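Local coordinates for uncharacterized protein (Pseudomonas phage YuA, PDB 3PES) that is of unknown function but folds as a small antiparallel three-stranded sheet with a C-terminal helix packed against it and a long protruding loop, at residues A[19-24]-A[80-85]; A[6-11]-A[75-80]; A[29-34]-A[38-43]. All coordinates share one frame; numbering follows the deposited sequence. Where two conformers were deposited one is given.

Overall arrangement
Interactions 1 and 2 belong to one helix-on-sheet core, their centres about 6 Å apart. Both use helix 68-82, which lies against the antiparallel sheet of strands 6-12, 15-25 and 46-52; 6-11 and 19-24 come from neighbouring strands, joined by backbone bonds such as Ile19 to Phe8, and Asp80 belongs to both helix segments. The segments alternate along the chain; each of the first two strands has its own contact with the C-terminal helix. Interaction 3 is separate: it pairs 29-34 with 38-43 between strands 15-25 and 46-52, its centre about 23 Å from that of interaction 1 and about 27 Å from that of interaction 2. The chain is thus a compact core with a projecting arm.

Interaction 1: A[19-24]-A[80-85]; sequences IVVTYW and DRMEGR
Apolar packing reinforced by one side-chain hydrogen bond joins Val21 and Trp24, on the central strand of the sheet, to Met82 and Glu83, where helix 68-82 ends. CB of Met82, a selenomethionine, sits over one face of the indole, 3.4 Å from the centroid of the Trp24 five-membered ring and only 7° off its normal, a CH-pi contact. Bends at chi2 and chi3 carry the chain back past the indole: SE stands obliquely to the five-membered ring and reaches Val21 CG2 at 4.1 Å, while CE turns toward Trp24 CB. Trp24 CG lies anti to the backbone N (chi1 -172°), extending the indole toward the helix end. Its edge is held there: Trp24 NE1 donates to Glu83 OE2 over 2.9 Å, nearly straight at 165° and in the ring plane, on the anti side of the oxygen. Glu83 OE2 also accepts from the backbone N of Tyr27, so two N-H groups grip this oxygen; the in-plane bond and Met82 on the face restrain the indole's rotation. Val78 and Phe79 also touch Trp24. The result is a Met-aromatic contact with a CH-pi component where helix 68-82 ends on the central strand of the antiparallel sheet.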
# COMPACT_ATOMS: atom_id res chain seq x y z
N ILE A 19 1.90 4.12 8.86
CA ILE A 19 1.62 2.98 7.99
C ILE A 19 2.96 2.30 7.71
O ILE A 19 3.91 2.94 7.27
CB ILE A 19 0.94 3.42 6.67
CG1 ILE A 19 -0.38 4.16 6.95
CG2 ILE A 19 0.73 2.21 5.73
CD1 ILE A 19 -1.42 3.43 7.76
N VAL A 20 3.04 1.00 8.00
CA VAL A 20 4.24 0.24 7.73
C VAL A 20 3.92 -0.74 6.60
O VAL A 20 2.92 -1.47 6.65
CB VAL A 20 4.71 -0.49 9.01
CG1 VAL A 20 5.77 -1.54 8.71
CG2 VAL A 20 5.23 0.53 10.00
N VAL A 21 4.74 -0.70 5.56
CA VAL A 21 4.58 -1.59 4.43
C VAL A 21 5.45 -2.82 4.67
O VAL A 21 6.67 -2.70 4.82
CB VAL A 21 4.99 -0.89 3.12
CG1 VAL A 21 4.70 -1.78 1.93
CG2 VAL A 21 4.25 0.45 2.96
N THR A 22 4.82 -4.00 4.70
CA THR A 22 5.52 -5.24 5.04
C THR A 22 5.83 -6.11 3.82
O THR A 22 6.69 -6.99 3.89
CB THR A 22 4.74 -6.09 6.06
OG1 THR A 22 3.47 -6.42 5.51
CG2 THR A 22 4.53 -5.32 7.37
N TYR A 23 5.09 -5.90 2.74
CA TYR A 23 5.35 -6.59 1.48
C TYR A 23 4.95 -5.65 0.35
O TYR A 23 3.91 -5.01 0.43
CB TYR A 23 4.58 -7.92 1.40
CG TYR A 23 4.95 -8.65 0.12
CD1 TYR A 23 6.13 -9.39 0.03
CD2 TYR A 23 4.17 -8.53 -1.02
CE1 TYR A 23 6.51 -10.02 -1.16
CE2 TYR A 23 4.54 -9.17 -2.22
CZ TYR A 23 5.70 -9.89 -2.27
OH TYR A 23 6.05 -10.49 -3.45
N TRP A 24 5.76 -5.58 -0.70
CA TRP A 24 5.38 -4.81 -1.89
C TRP A 24 5.75 -5.55 -3.16
O TRP A 24 6.91 -5.89 -3.36
CB TRP A 24 5.94 -3.37 -1.91
CG TRP A 24 5.35 -2.59 -3.05
CD1 TRP A 24 5.98 -2.17 -4.20
CD2 TRP A 24 3.99 -2.16 -3.17
NE1 TRP A 24 5.09 -1.50 -5.00
CE2 TRP A 24 3.86 -1.50 -4.41
CE3 TRP A 24 2.87 -2.27 -2.35
CZ2 TRP A 24 2.64 -0.93 -4.84
CZ3 TRP A 24 1.66 -1.71 -2.76
CH2 TRP A 24 1.55 -1.06 -4.00
N ASP A 80 1.47 4.90 -3.97
CA ASP A 80 2.17 6.11 -4.34
C ASP A 80 3.53 6.19 -3.63
O ASP A 80 4.52 6.59 -4.22
CB ASP A 80 1.33 7.34 -3.99
CG ASP A 80 0.09 7.48 -4.84
OD1 ASP A 80 -0.04 6.84 -5.92
OD2 ASP A 80 -0.78 8.26 -4.43
N ARG A 81 3.60 5.75 -2.38
CA ARG A 81 4.87 5.73 -1.65
C ARG A 81 5.85 4.74 -2.29
O ARG A 81 7.02 5.06 -2.50
CB ARG A 81 4.61 5.39 -0.17
CG ARG A 81 5.87 5.11 0.64
CD ARG A 81 6.91 6.22 0.60
NE ARG A 81 8.12 5.80 1.33
CZ ARG A 81 9.07 5.01 0.81
NH1 ARG A 81 8.99 4.55 -0.43
NH2 ARG A 81 10.10 4.68 1.56
N MSE A 82 5.35 3.54 -2.63
CA MSE A 82 6.25 2.49 -3.10
C MSE A 82 6.64 2.61 -4.55
O MSE A 82 7.66 2.06 -4.97
CB MSE A 82 5.66 1.11 -2.82
CG MSE A 82 5.36 0.82 -1.32
SE MSE A 82 6.82 1.14 -0.12
CE MSE A 82 8.09 -0.18 -0.79
N GLU A 83 5.84 3.34 -5.31
CA GLU A 83 6.11 3.55 -6.73
C GLU A 83 6.72 4.92 -7.01
O GLU A 83 6.86 5.31 -8.16
CB GLU A 83 4.84 3.31 -7.56
CG GLU A 83 4.31 1.88 -7.44
CD GLU A 83 5.19 0.85 -8.12
OE1 GLU A 83 5.82 1.20 -9.14
OE2 GLU A 83 5.24 -0.30 -7.64
N GLY A 84 7.12 5.62 -5.95
CA GLY A 84 7.64 6.99 -6.08
C GLY A 84 9.13 7.02 -6.38
O GLY A 84 9.73 5.98 -6.64
N ARG A 85 9.70 8.22 -6.34
CA ARG A 85 11.12 8.42 -6.64
C ARG A 85 11.83 9.22 -5.55
O ARG A 85 11.20 9.81 -4.69
CB ARG A 85 11.28 9.12 -7.99

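Interaction 2: A[6-11]-A[75-80]; sequences AEFEDR and DQAVFD
Phe8 of edge strand 6-12 reaches helix 68-82 with the far end of its ring, touching Val78 and Ala77. The closest approach is Phe8 CZ to Val78 CG2, 3.7 Å, and the methyl lies at the ring edge, near the ring plane; the two side chains run at about a right angle to each other. Phe8 CE1 meets Ala77 CB at 4.0 Å. That same methyl also faces Asp10 OD1, again at 4.0 Å, and Asp10 OD1 itself lies at the edge of the Phe8 ring, in its plane.

The ring gets there because Phe8 CG stands between its own backbone N and carbonyl carbon (chi1 60°), projecting from the strand toward the helix. The axes of segments 6-11 and 75-80 approach to 10.3 Å, their N-to-C directions 128° apart; the phenyl ring on one side and the small alanine on the other bridge this spacing. Ile19 of the adjacent strand packs on both Phe8 and Asp10, and Arg81 of the helix also touches Phe8.

Asp10 is positioned by its other oxygen. Asp10 OD2 takes the backbone N-H of Arg11 at 2.8 Å, met on the anti side, and forms a salt bridge with Arg73 from an earlier turn of the helix. The chemistry is therefore divided: an apolar contact through Phe8, and beside it a charged tie through Asp10 and Arg73 that probably helps stabilise the carboxylate in its ionised form.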
# COMPACT_ATOMS: atom_id res chain seq x y z
N ALA A 6 9.04 0.07 4.35
CA ALA A 6 8.89 1.52 4.37
C ALA A 6 7.85 1.86 5.41
O ALA A 6 6.96 1.06 5.72
CB ALA A 6 8.45 2.04 3.00
N GLU A 7 7.97 3.06 5.97
CA GLU A 7 6.97 3.57 6.90
C GLU A 7 6.67 5.00 6.50
O GLU A 7 7.56 5.72 6.04
CB GLU A 7 7.47 3.53 8.35
N PHE A 8 5.42 5.41 6.64
CA PHE A 8 5.06 6.80 6.45
C PHE A 8 3.94 7.22 7.38
O PHE A 8 3.11 6.40 7.78
CB PHE A 8 4.72 7.11 4.98
CG PHE A 8 3.56 6.32 4.42
CD1 PHE A 8 2.27 6.86 4.41
CD2 PHE A 8 3.76 5.05 3.86
CE1 PHE A 8 1.20 6.13 3.87
CE2 PHE A 8 2.69 4.34 3.31
CZ PHE A 8 1.41 4.88 3.32
N GLU A 9 3.92 8.50 7.73
CA GLU A 9 2.86 9.04 8.57
C GLU A 9 1.58 9.21 7.74
O GLU A 9 1.62 9.66 6.58
CB GLU A 9 3.29 10.37 9.19
N ASP A 10 0.45 8.81 8.32
CA ASP A 10 -0.84 9.01 7.70
C ASP A 10 -1.85 9.14 8.83
O ASP A 10 -1.49 9.51 9.95
CB ASP A 10 -1.18 7.87 6.72
CG ASP A 10 -2.03 8.35 5.54
OD1 ASP A 10 -1.49 8.45 4.41
OD2 ASP A 10 -3.22 8.66 5.74
N ARG A 11 -3.12 8.88 8.53
CA ARG A 11 -4.19 8.95 9.51
C ARG A 11 -5.13 7.80 9.25
O ARG A 11 -5.23 7.33 8.11
CB ARG A 11 -4.95 10.28 9.41
CG ARG A 11 -4.06 11.50 9.65
CD ARG A 11 -4.81 12.81 9.74
NE ARG A 11 -3.90 13.89 10.13
CZ ARG A 11 -3.80 14.41 11.35
NH1 ARG A 11 -4.57 13.97 12.34
NH2 ARG A 11 -2.92 15.38 11.58
N ASP A 75 -4.49 2.02 0.66
CA ASP A 75 -3.92 1.19 -0.40
C ASP A 75 -3.26 2.10 -1.45
O ASP A 75 -2.14 1.84 -1.91
CB ASP A 75 -5.00 0.39 -1.12
CG ASP A 75 -5.40 -0.89 -0.40
OD1 ASP A 75 -4.75 -1.28 0.58
OD2 ASP A 75 -6.38 -1.51 -0.87
N GLN A 76 -3.96 3.16 -1.85
CA GLN A 76 -3.40 4.05 -2.85
C GLN A 76 -2.22 4.87 -2.33
O GLN A 76 -1.27 5.12 -3.07
CB GLN A 76 -4.49 4.96 -3.42
CG GLN A 76 -3.97 5.83 -4.58
CD GLN A 76 -3.69 4.99 -5.80
OE1 GLN A 76 -4.55 4.23 -6.23
NE2 GLN A 76 -2.50 5.14 -6.39
N ALA A 77 -2.28 5.28 -1.07
CA ALA A 77 -1.15 5.95 -0.42
C ALA A 77 0.10 5.07 -0.41
O ALA A 77 1.22 5.54 -0.63
CB ALA A 77 -1.55 6.38 0.99
N VAL A 78 -0.10 3.78 -0.14
CA VAL A 78 1.00 2.82 -0.18
C VAL A 78 1.54 2.67 -1.60
O VAL A 78 2.74 2.69 -1.81
CB VAL A 78 0.57 1.46 0.43
CG1 VAL A 78 1.63 0.38 0.23
CG2 VAL A 78 0.27 1.65 1.91
N PHE A 79 0.66 2.52 -2.58
CA PHE A 79 1.12 2.48 -3.97
C PHE A 79 1.97 3.72 -4.32
O PHE A 79 3.05 3.59 -4.89
CB PHE A 79 -0.09 2.37 -4.91
CG PHE A 79 0.26 2.24 -6.38
CD1 PHE A 79 0.20 1.02 -7.03
CD2 PHE A 79 0.64 3.36 -7.12
CE1 PHE A 79 0.53 0.91 -8.39
CE2 PHE A 79 0.95 3.25 -8.47
CZ PHE A 79 0.89 2.03 -9.10
N ASP A 80 1.47 4.90 -3.97
CA ASP A 80 2.17 6.11 -4.34
C ASP A 80 3.53 6.19 -3.63
O ASP A 80 4.52 6.59 -4.22
CB ASP A 80 1.33 7.34 -3.99
CG ASP A 80 0.09 7.48 -4.84
OD1 ASP A 80 -0.04 6.84 -5.92
OD2 ASP A 80 -0.78 8.26 -4.43

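Interaction 3: A[29-34]-A[38-43]; sequences PAKVSG and YCYPAE
A single antiparallel beta bridge between Lys31 and Tyr40 organises this contact, a hairpin-like arm in the connection between strands 15-25 and 46-52. The two residues form a hydrogen-bonded pair: Lys31 N donates to Tyr40 O at 3.0 Å, and Tyr40 N returns a bond to Lys31 O at 3.2 Å, in the carbonyl plane and on a lone pair. The first is the more bent, 142° at the hydrogen, with its donor tilted from the carbonyl plane.

Packing is tight at this same pair. Lys31 CB lies over the centre of the Tyr40 ring, 3.5 Å from its centroid, a CH-pi contact that covers one face of the phenol. A chi1 of 52° folds the Tyr40 ring back over its own backbone and across to Lys31. Cys39 CB is also close to the backbone there, 3.2 Å from Lys31 O. Towards the core of the protein the two backbones come closest, with Ala30 CB against Ala42 N at 3.5 Å, while the methyls of Ala30 and Ala42, CB to CB, are 4.2 Å apart; Tyr27 adds a further contact to Ala42.

The outer parts are more open. Lys31 bends at chi2 and leads its ammonium away from Tyr40 to Ser33 OG, a hydrogen bond within its own segment, and Tyr38 likewise carries its ring away from 29-34. At Gly34 the backbone conformation is one that calls for glycine, in a stretch where the arm reverses direction. Water supplements the few van der Waals contacts of Pro29: one molecule lies between Pro29 O and Pro41 O, and another donates to Pro29 O over 2.7 Å and stands 3.1 Å from Tyr40 OH, linking the phenol hydroxyl to the facing backbone.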
# COMPACT_ATOMS: atom_id res chain seq x y z
N PRO A 29 4.46 -2.90 -15.86
CA PRO A 29 3.47 -2.51 -16.88
C PRO A 29 3.06 -3.67 -17.79
O PRO A 29 3.85 -4.57 -18.07
CB PRO A 29 4.19 -1.40 -17.69
CG PRO A 29 5.64 -1.65 -17.45
CD PRO A 29 5.72 -2.15 -16.00
N ALA A 30 1.82 -3.60 -18.25
CA ALA A 30 1.33 -4.48 -19.30
C ALA A 30 2.08 -4.25 -20.60
O ALA A 30 2.57 -3.13 -20.85
CB ALA A 30 -0.14 -4.22 -19.54
N LYS A 31 2.17 -5.28 -21.44
CA LYS A 31 2.58 -5.09 -22.83
C LYS A 31 1.32 -5.00 -23.66
O LYS A 31 0.52 -5.95 -23.69
CB LYS A 31 3.46 -6.25 -23.31
CG LYS A 31 3.73 -6.31 -24.82
CD LYS A 31 4.54 -5.12 -25.34
CE LYS A 31 5.09 -5.42 -26.73
NZ LYS A 31 5.63 -4.21 -27.41
N VAL A 32 1.16 -3.85 -24.32
CA VAL A 32 -0.07 -3.48 -25.01
C VAL A 32 0.16 -3.23 -26.50
O VAL A 32 -0.73 -3.43 -27.32
CB VAL A 32 -0.64 -2.18 -24.41
CG1 VAL A 32 -1.86 -1.73 -25.19
CG2 VAL A 32 -0.97 -2.36 -22.94
N SER A 33 1.36 -2.75 -26.83
CA SER A 33 1.68 -2.48 -28.23
C SER A 33 2.04 -3.76 -28.98
O SER A 33 2.59 -4.70 -28.41
CB SER A 33 2.80 -1.44 -28.35
OG SER A 33 3.99 -1.91 -27.75
N GLY A 34 1.69 -3.80 -30.27
CA GLY A 34 2.05 -4.93 -31.12
C GLY A 34 0.99 -6.01 -31.13
O GLY A 34 -0.08 -5.84 -30.53
N TYR A 38 1.84 -11.41 -28.44
CA TYR A 38 2.96 -10.97 -27.61
C TYR A 38 2.53 -10.12 -26.42
O TYR A 38 3.36 -9.77 -25.59
CB TYR A 38 3.98 -10.19 -28.45
CG TYR A 38 4.67 -11.01 -29.53
CD1 TYR A 38 5.65 -11.94 -29.20
CD2 TYR A 38 4.35 -10.83 -30.88
CE1 TYR A 38 6.30 -12.68 -30.18
CE2 TYR A 38 5.00 -11.57 -31.88
CZ TYR A 38 5.98 -12.49 -31.51
OH TYR A 38 6.63 -13.22 -32.48
N CYS A 39 1.25 -9.80 -26.33
CA CYS A 39 0.76 -8.95 -25.25
C CYS A 39 0.64 -9.74 -23.94
O CYS A 39 0.54 -10.97 -23.96
CB CYS A 39 -0.57 -8.30 -25.63
SG CYS A 39 -0.44 -6.97 -26.84
N TYR A 40 0.67 -9.04 -22.81
CA TYR A 40 0.48 -9.67 -21.50
C TYR A 40 0.04 -8.63 -20.48
O TYR A 40 0.31 -7.44 -20.63
CB TYR A 40 1.75 -10.42 -21.03
CG TYR A 40 3.02 -9.60 -21.05
CD1 TYR A 40 3.29 -8.67 -20.05
CD2 TYR A 40 3.98 -9.79 -22.05
CE1 TYR A 40 4.46 -7.93 -20.05
CE2 TYR A 40 5.17 -9.05 -22.06
CZ TYR A 40 5.40 -8.11 -21.05
OH TYR A 40 6.54 -7.35 -21.02
N PRO A 41 -0.66 -9.07 -19.43
CA PRO A 41 -1.19 -8.11 -18.45
C PRO A 41 -0.13 -7.51 -17.55
O PRO A 41 0.97 -8.04 -17.43
CB PRO A 41 -2.19 -8.94 -17.63
CG PRO A 41 -1.77 -10.36 -17.81
CD PRO A 41 -1.20 -10.44 -19.21
N ALA A 42 -0.51 -6.42 -16.89
CA ALA A 42 0.30 -5.85 -15.83
C ALA A 42 0.38 -6.82 -14.67
O ALA A 42 -0.48 -7.70 -14.49
CB ALA A 42 -0.32 -4.55 -15.36
N GLU A 43 1.43 -6.65 -13.87
CA GLU A 43 1.61 -7.43 -12.65
C GLU A 43 1.89 -6.52 -11.47
O GLU A 43 2.36 -5.41 -11.63
CB GLU A 43 2.76 -8.42 -12.81
CG GLU A 43 2.58 -9.38 -13.96
CD GLU A 43 3.65 -10.43 -14.05
OE1 GLU A 43 3.48 -11.36 -14.87
OE2 GLU A 43 4.65 -10.33 -13.31
O HOH W 1 3.52 -7.23 -16.72
O HOH W 2 6.38 -4.96 -19.06